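Side-chain contacts in Glyoxalase/Bleomycin resistance protein (Bacillus cereus ATCC 14579, PDB 1XQA), which is of unknown function but binds a magnesium ion and belongs to the glyoxalase/bleomycin resistance protein/dioxygenase superfamily: residues Lys23-Thr28 with Val64-Glu69; Phe99-Glu102 with Thr108-Val111. One frame throughout, in Å; residues are numbered along the deposited sequence. Where two conformers were deposited one is given.

Interaction 1 (Lys23-Thr28 with Val64-Glu69)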
ATOM      1  N   LYS A  23      -2.193   1.581  -0.931  1.00 22.93           N
ATOM      2  CA  LYS A  23      -2.666   0.208  -0.816  1.00 22.76           C
ATOM      3  C   LYS A  23      -3.163  -0.376  -2.135  1.00 23.26           C
ATOM      4  O   LYS A  23      -2.749  -1.478  -2.526  1.00 22.62           O
ATOM      5  CB  LYS A  23      -3.774   0.123   0.232  1.00 23.20           C
ATOM      6  CG  LYS A  23      -4.176  -1.325   0.544  1.00 24.40           C
ATOM      7  CD  LYS A  23      -5.114  -1.393   1.702  1.00 27.25           C
ATOM      8  CE  LYS A  23      -5.507  -2.834   1.946  1.00 29.20           C
ATOM      9  NZ  LYS A  23      -6.225  -3.001   3.253  1.00 30.86           N
ATOM     10  N   TYR A  24      -4.031   0.359  -2.824  1.00 22.11           N
ATOM     11  CA  TYR A  24      -4.723  -0.195  -4.002  1.00 22.31           C
ATOM     12  C   TYR A  24      -4.070   0.130  -5.351  1.00 22.48           C
ATOM     13  O   TYR A  24      -4.247  -0.607  -6.334  1.00 23.07           O
ATOM     14  CB  TYR A  24      -6.210   0.200  -3.982  1.00 21.73           C
ATOM     15  CG  TYR A  24      -6.907  -0.385  -2.781  1.00 22.20           C
ATOM     16  CD1 TYR A  24      -7.257  -1.743  -2.750  1.00 21.42           C
ATOM     17  CD2 TYR A  24      -7.159   0.388  -1.651  1.00 21.29           C
ATOM     18  CE1 TYR A  24      -7.854  -2.299  -1.628  1.00 20.83           C
ATOM     19  CE2 TYR A  24      -7.774  -0.167  -0.518  1.00 21.56           C
ATOM     20  CZ  TYR A  24      -8.116  -1.510  -0.524  1.00 21.10           C
ATOM     21  OH  TYR A  24      -8.709  -2.044   0.594  1.00 21.96           O
ATOM     22  N   PHE A  25      -3.304   1.216  -5.410  1.00 22.83           N
ATOM     23  CA  PHE A  25      -2.779   1.642  -6.705  1.00 22.91           C
ATOM     24  C   PHE A  25      -1.264   1.729  -6.752  1.00 23.40           C
ATOM     25  O   PHE A  25      -0.682   2.111  -7.763  1.00 23.61           O
ATOM     26  CB  PHE A  25      -3.487   2.908  -7.181  1.00 23.28           C
ATOM     27  CG  PHE A  25      -4.947   2.700  -7.385  1.00 24.05           C
ATOM     28  CD1 PHE A  25      -5.402   2.044  -8.527  1.00 23.85           C
ATOM     29  CD2 PHE A  25      -5.860   3.052  -6.396  1.00 22.32           C
ATOM     30  CE1 PHE A  25      -6.754   1.789  -8.704  1.00 24.26           C
ATOM     31  CE2 PHE A  25      -7.219   2.796  -6.565  1.00 22.58           C
ATOM     32  CZ  PHE A  25      -7.661   2.170  -7.725  1.00 23.15           C
ATOM     33  N   GLY A  26      -0.627   1.332  -5.664  1.00 23.20           N
ATOM     34  CA  GLY A  26       0.829   1.215  -5.641  1.00 24.07           C
ATOM     35  C   GLY A  26       1.605   2.515  -5.762  1.00 23.97           C
ATOM     36  O   GLY A  26       2.790   2.492  -6.089  1.00 25.05           O
ATOM     37  N   LEU A  27       0.962   3.648  -5.483  1.00 22.34           N
ATOM     38  CA  LEU A  27       1.656   4.939  -5.533  1.00 21.80           C
ATOM     39  C   LEU A  27       2.611   5.052  -4.353  1.00 21.66           C
ATOM     40  O   LEU A  27       2.401   4.418  -3.317  1.00 21.84           O
ATOM     41  CB  LEU A  27       0.650   6.109  -5.523  1.00 20.65           C
ATOM     42  CG  LEU A  27      -0.378   6.224  -6.659  1.00 19.80           C
ATOM     43  CD1 LEU A  27      -1.016   7.607  -6.632  1.00 19.90           C
ATOM     44  CD2 LEU A  27       0.276   5.950  -8.021  1.00 21.16           C
ATOM     45  N   THR A  28       3.648   5.879  -4.512  0.50 21.92           N
ATOM     46  CA  THR A  28       4.692   6.078  -3.496  0.50 21.98           C
ATOM     47  C   THR A  28       4.779   7.546  -3.067  0.50 21.80           C
ATOM     48  O   THR A  28       4.838   8.436  -3.919  0.50 21.89           O
ATOM     49  CB  THR A  28       6.079   5.653  -4.045  0.50 22.07           C
ATOM     50  OG1 THR A  28       6.038   4.287  -4.470  0.50 22.69           O
ATOM     51  CG2 THR A  28       7.181   5.823  -2.995  0.50 22.13           C
ATOM     52  N   VAL A  64     -10.219  10.321 -11.993  1.00 21.22           N
ATOM     53  CA  VAL A  64      -8.825  10.020 -12.289  1.00 21.55           C
ATOM     54  C   VAL A  64      -8.703   8.549 -12.657  1.00 21.30           C
ATOM     55  O   VAL A  64      -9.172   7.684 -11.907  1.00 21.28           O
ATOM     56  CB  VAL A  64      -7.930  10.310 -11.056  1.00 21.79           C
ATOM     57  CG1 VAL A  64      -6.467  10.088 -11.403  1.00 22.41           C
ATOM     58  CG2 VAL A  64      -8.135  11.745 -10.594  1.00 23.22           C
ATOM     59  N   GLY A  65      -8.057   8.258 -13.786  1.00 21.24           N
ATOM     60  CA  GLY A  65      -8.033   6.892 -14.303  1.00 21.13           C
ATOM     61  C   GLY A  65      -6.694   6.174 -14.196  1.00 21.71           C
ATOM     62  O   GLY A  65      -5.643   6.744 -14.517  1.00 20.73           O
ATOM     63  N   PHE A  66      -6.763   4.916 -13.759  1.00 21.63           N
ATOM     64  CA  PHE A  66      -5.601   4.038 -13.575  1.00 23.39           C
ATOM     65  C   PHE A  66      -5.736   2.812 -14.467  1.00 24.01           C
ATOM     66  O   PHE A  66      -6.318   1.803 -14.045  1.00 25.18           O
ATOM     67  CB  PHE A  66      -5.522   3.553 -12.122  1.00 23.16           C
ATOM     68  CG  PHE A  66      -5.158   4.619 -11.150  1.00 22.23           C
ATOM     69  CD1 PHE A  66      -3.864   4.711 -10.668  1.00 23.49           C
ATOM     70  CD2 PHE A  66      -6.111   5.520 -10.709  1.00 23.36           C
ATOM     71  CE1 PHE A  66      -3.519   5.681  -9.750  1.00 21.68           C
ATOM     72  CE2 PHE A  66      -5.781   6.510  -9.803  1.00 21.33           C
ATOM     73  CZ  PHE A  66      -4.467   6.583  -9.318  1.00 23.54           C
ATOM     74  N   PRO A  67      -5.213   2.880 -15.704  1.00 25.04           N
ATOM     75  CA  PRO A  67      -5.330   1.758 -16.629  1.00 25.48           C
ATOM     76  C   PRO A  67      -4.559   0.535 -16.158  1.00 25.90           C
ATOM     77  O   PRO A  67      -3.530   0.662 -15.496  1.00 25.60           O
ATOM     78  CB  PRO A  67      -4.715   2.297 -17.932  1.00 25.60           C
ATOM     79  CG  PRO A  67      -3.852   3.409 -17.504  1.00 25.52           C
ATOM     80  CD  PRO A  67      -4.526   4.023 -16.326  1.00 25.34           C
ATOM     81  N   GLN A  68      -5.062  -0.643 -16.516  1.00 26.25           N
ATOM     82  CA  GLN A  68      -4.451  -1.898 -16.098  1.00 27.82           C
ATOM     83  C   GLN A  68      -3.966  -2.686 -17.300  1.00 28.93           C
ATOM     84  O   GLN A  68      -4.419  -2.460 -18.420  1.00 29.30           O
ATOM     85  CB  GLN A  68      -5.444  -2.747 -15.291  1.00 27.62           C
ATOM     86  CG  GLN A  68      -5.980  -2.048 -14.049  1.00 27.35           C
ATOM     87  CD  GLN A  68      -4.887  -1.673 -13.070  1.00 27.88           C
ATOM     88  OE1 GLN A  68      -4.025  -2.490 -12.740  1.00 27.06           O
ATOM     89  NE2 GLN A  68      -4.915  -0.436 -12.598  1.00 24.33           N
ATOM     90  N   GLU A  69      -3.048  -3.613 -17.057  1.00 30.59           N
ATOM     91  CA  GLU A  69      -2.428  -4.382 -18.129  1.00 32.03           C
ATOM     92  C   GLU A  69      -3.363  -5.441 -18.693  1.00 31.74           C
ATOM     93  O   GLU A  69      -3.168  -5.908 -19.819  1.00 32.62           O
ATOM     94  CB  GLU A  69      -1.135  -5.025 -17.623  1.00 32.82           C
ATOM     95  CG  GLU A  69      -0.098  -5.281 -18.703  1.00 37.04           C
ATOM     96  CD  GLU A  69       0.329  -4.009 -19.416  1.00 42.32           C
ATOM     97  OE1 GLU A  69       0.481  -2.962 -18.738  1.00 44.89           O
ATOM     98  OE2 GLU A  69       0.513  -4.060 -20.656  1.00 45.19           O
TER

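Interaction 2 (Phe99-Glu102 with Thr108-Val111)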
ATOM      1  N   PHE A  99     -14.536   0.044 -14.087  1.00 22.12           N
ATOM      2  CA  PHE A  99     -15.410   0.360 -12.970  1.00 21.33           C
ATOM      3  C   PHE A  99     -14.921   1.622 -12.289  1.00 21.23           C
ATOM      4  O   PHE A  99     -13.806   2.093 -12.550  1.00 21.52           O
ATOM      5  CB  PHE A  99     -15.513  -0.793 -11.973  1.00 21.08           C
ATOM      6  CG  PHE A  99     -14.269  -1.013 -11.142  1.00 19.59           C
ATOM      7  CD1 PHE A  99     -14.125  -0.393  -9.905  1.00 20.87           C
ATOM      8  CD2 PHE A  99     -13.265  -1.867 -11.588  1.00 21.14           C
ATOM      9  CE1 PHE A  99     -12.998  -0.601  -9.129  1.00 20.43           C
ATOM     10  CE2 PHE A  99     -12.126  -2.089 -10.813  1.00 20.91           C
ATOM     11  CZ  PHE A  99     -11.995  -1.460  -9.591  1.00 21.12           C
ATOM     12  N   TYR A 100     -15.767   2.160 -11.425  1.00 20.97           N
ATOM     13  CA  TYR A 100     -15.430   3.356 -10.686  1.00 20.90           C
ATOM     14  C   TYR A 100     -15.508   3.080  -9.184  1.00 20.97           C
ATOM     15  O   TYR A 100     -16.253   2.197  -8.740  1.00 21.32           O
ATOM     16  CB  TYR A 100     -16.354   4.509 -11.062  1.00 21.15           C
ATOM     17  CG  TYR A 100     -16.341   4.813 -12.537  1.00 21.31           C
ATOM     18  CD1 TYR A 100     -15.463   5.746 -13.062  1.00 21.14           C
ATOM     19  CD2 TYR A 100     -17.169   4.109 -13.419  1.00 21.57           C
ATOM     20  CE1 TYR A 100     -15.432   6.014 -14.423  1.00 21.66           C
ATOM     21  CE2 TYR A 100     -17.141   4.355 -14.786  1.00 22.73           C
ATOM     22  CZ  TYR A 100     -16.269   5.308 -15.279  1.00 23.26           C
ATOM     23  OH  TYR A 100     -16.243   5.571 -16.635  1.00 24.52           O
ATOM     24  N   VAL A 101     -14.772   3.871  -8.414  1.00 20.09           N
ATOM     25  CA  VAL A 101     -14.832   3.801  -6.967  1.00 19.66           C
ATOM     26  C   VAL A 101     -14.700   5.205  -6.383  1.00 20.45           C
ATOM     27  O   VAL A 101     -13.878   5.997  -6.838  1.00 20.63           O
ATOM     28  CB  VAL A 101     -13.756   2.838  -6.387  1.00 19.66           C
ATOM     29  CG1 VAL A 101     -12.336   3.278  -6.761  1.00 18.30           C
ATOM     30  CG2 VAL A 101     -13.920   2.655  -4.842  1.00 19.28           C
ATOM     31  N   GLU A 102     -15.527   5.506  -5.387  1.00 21.17           N
ATOM     32  CA  GLU A 102     -15.443   6.775  -4.671  1.00 22.08           C
ATOM     33  C   GLU A 102     -14.350   6.632  -3.649  1.00 22.39           C
ATOM     34  O   GLU A 102     -14.478   5.822  -2.719  1.00 22.81           O
ATOM     35  CB  GLU A 102     -16.747   7.069  -3.954  1.00 22.99           C
ATOM     36  CG  GLU A 102     -17.955   6.859  -4.794  1.00 28.37           C
ATOM     37  CD  GLU A 102     -18.399   8.115  -5.437  1.00 35.20           C
ATOM     38  OE1 GLU A 102     -19.531   8.553  -5.114  1.00 37.59           O
ATOM     39  OE2 GLU A 102     -17.612   8.666  -6.241  1.00 38.50           O
ATOM     40  N   THR A 108     -13.484  10.549  -7.364  1.00 20.82           N
ATOM     41  CA  THR A 108     -13.780   9.269  -7.998  1.00 20.83           C
ATOM     42  C   THR A 108     -12.572   8.812  -8.792  1.00 19.53           C
ATOM     43  O   THR A 108     -11.930   9.624  -9.477  1.00 19.37           O
ATOM     44  CB  THR A 108     -14.989   9.419  -8.930  1.00 21.30           C
ATOM     45  OG1 THR A 108     -16.107   9.834  -8.134  1.00 23.07           O
ATOM     46  CG2 THR A 108     -15.319   8.104  -9.661  1.00 20.84           C
ATOM     47  N   ILE A 109     -12.279   7.511  -8.707  1.00 19.33           N
ATOM     48  CA  ILE A 109     -11.221   6.895  -9.461  1.00 19.34           C
ATOM     49  C   ILE A 109     -11.835   5.913 -10.459  1.00 19.18           C
ATOM     50  O   ILE A 109     -12.796   5.205 -10.156  1.00 19.85           O
ATOM     51  CB  ILE A 109     -10.242   6.137  -8.518  1.00 19.36           C
ATOM     52  CG1 ILE A 109      -9.326   7.140  -7.800  1.00 19.03           C
ATOM     53  CG2 ILE A 109      -9.421   5.099  -9.297  1.00 19.76           C
ATOM     54  CD1 ILE A 109      -8.451   6.525  -6.698  1.00 18.86           C
ATOM     55  N   GLU A 110     -11.286   5.905 -11.659  1.00 19.79           N
ATOM     56  CA  GLU A 110     -11.657   4.922 -12.670  1.00 20.16           C
ATOM     57  C   GLU A 110     -10.569   3.852 -12.802  1.00 20.90           C
ATOM     58  O   GLU A 110      -9.373   4.159 -12.822  1.00 20.71           O
ATOM     59  CB  GLU A 110     -11.820   5.663 -13.999  1.00 20.74           C
ATOM     60  CG  GLU A 110     -12.055   4.794 -15.197  1.00 22.59           C
ATOM     61  CD  GLU A 110     -11.779   5.543 -16.491  1.00 28.15           C
ATOM     62  OE1 GLU A 110     -11.024   6.535 -16.449  1.00 30.52           O
ATOM     63  OE2 GLU A 110     -12.297   5.131 -17.542  1.00 27.82           O
ATOM     64  N   VAL A 111     -10.986   2.592 -12.943  1.00 20.44           N
ATOM     65  CA  VAL A 111     -10.047   1.498 -13.107  1.00 20.82           C
ATOM     66  C   VAL A 111     -10.490   0.775 -14.365  1.00 21.39           C
ATOM     67  O   VAL A 111     -11.648   0.420 -14.477  1.00 21.10           O
ATOM     68  CB  VAL A 111     -10.059   0.534 -11.883  1.00 20.64           C
ATOM     69  CG1 VAL A 111      -9.046  -0.611 -12.071  1.00 21.45           C
ATOM     70  CG2 VAL A 111      -9.810   1.310 -10.564  1.00 20.51           C
TER
HETATM   71  O   HOH W   1     -14.552   6.899 -17.892  1.00 35.93           O

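Interaction 1 (Lys23-Thr28 with Val64-Glu69)
The Phe25 ring overlaps the Phe66 ring obliquely. Its CD1 sits over one face, above the rim of the Phe66 ring, 3.7 Å from Phe66 CG. Phe66 CD2 in turn lies over a face of Phe25. The ring centroids are 4.4 Å apart and the planes are inclined at 31°. This is an oblique aromatic pair, neither a parallel stack nor a T-shape. The two side chains cross at about a right angle. In Phe25, CG stands anti to the carbonyl carbon (chi1 -62°), which places the ring against Phe66. Phe25 CB also touches, 3.8 Å from Phe66 CE1. Leu27 and Phe66 point at each other from opposite directions; Leu27 CD2 meets the edge of the ring, 4.2 Å from Phe66 CE1. The contact is therefore wholly apolar. The Gln68 side chain turns back toward the strand, and its NE2 donates to Phe66 O at 3.0 Å, from above the carbonyl plane. The turn after Phe25 passes through Gly26, which has positive phi. The contact packs the C-terminal end of helix 14-25 against strand 64-67, outermost in its sheet within this chain. Ile109 of strand 107-112 touches both phenylalanines, and Leu21 of the same helix touches Leu27 and Phe66. Gln68 reaches helix 71-83.

Interaction 2 (Phe99-Glu102 with Thr108-Val111)
Phe99 and Val111 lie side by side and point the same way, with the valine under one face of the ring. Val111 CB is 3.9 Å from the ring centroid and 27° off the normal, a CH-pi contact shifted toward the rim. The Phe99 ring gets there because CG sits between the backbone N and the carbonyl carbon (chi1 72°), which swings it toward the neighbouring strand. On the same face of the sheet, Val101 CG1 meets Ile109 CB at 4.0 Å. Both pairs are antiparallel hydrogen-bonded pairs. Val111 N to Phe99 O and Ile109 N to Val101 O are each 2.9 Å, and each has a return bond.

Tyr100, Glu102, Thr108 and Glu110 occupy the other face. Tyr100 runs alongside Glu110, its ring plane only 9° from that of the carboxylate. Tyr100 CE1 touches Glu110 CB at 3.7 Å. The extended Glu110 brings its carboxylate alongside the phenol. A water 2.5 Å from Tyr100 OH also gives a weak bond to Glu110 OE2. Glu102 bends at chi2 and reaches across to Thr108, whose OG1 donates to Glu102 OE2 at 2.7 Å.

The hairpin thus has an apolar face toward the helices and a polar one carrying a metal ligand. Glu110 binds magnesium with His63, whose ring meets Tyr100 edge-to-face. The packing of Tyr100 on the Glu110 chain, and perhaps the weakly bound water, may help to orient this carboxylate.

How the interactions relate
From the N terminus, strand 6-11 leads into helix 14-25. The chain then runs through strands 28-33, 37-41 and 47-52 before strand 64-67, where interaction 1 closes the long loop. Helix 71-83 follows. Interaction 2 then closes the short turn of hairpin 97-103/107-112. The two are in series and neither encloses nor crosses the other. They meet in space because strands 64-67 and 107-112 are parallel neighbours in one sheet: Val64 O and Phe66 N probably bond to Glu110 N and O. Apolar packing of Phe25 on Val111 and Phe66 on Ile109 continues the join. Together they tie helix 14-25 to the sheet that carries Glu110, with His63 just before its strand 64-67.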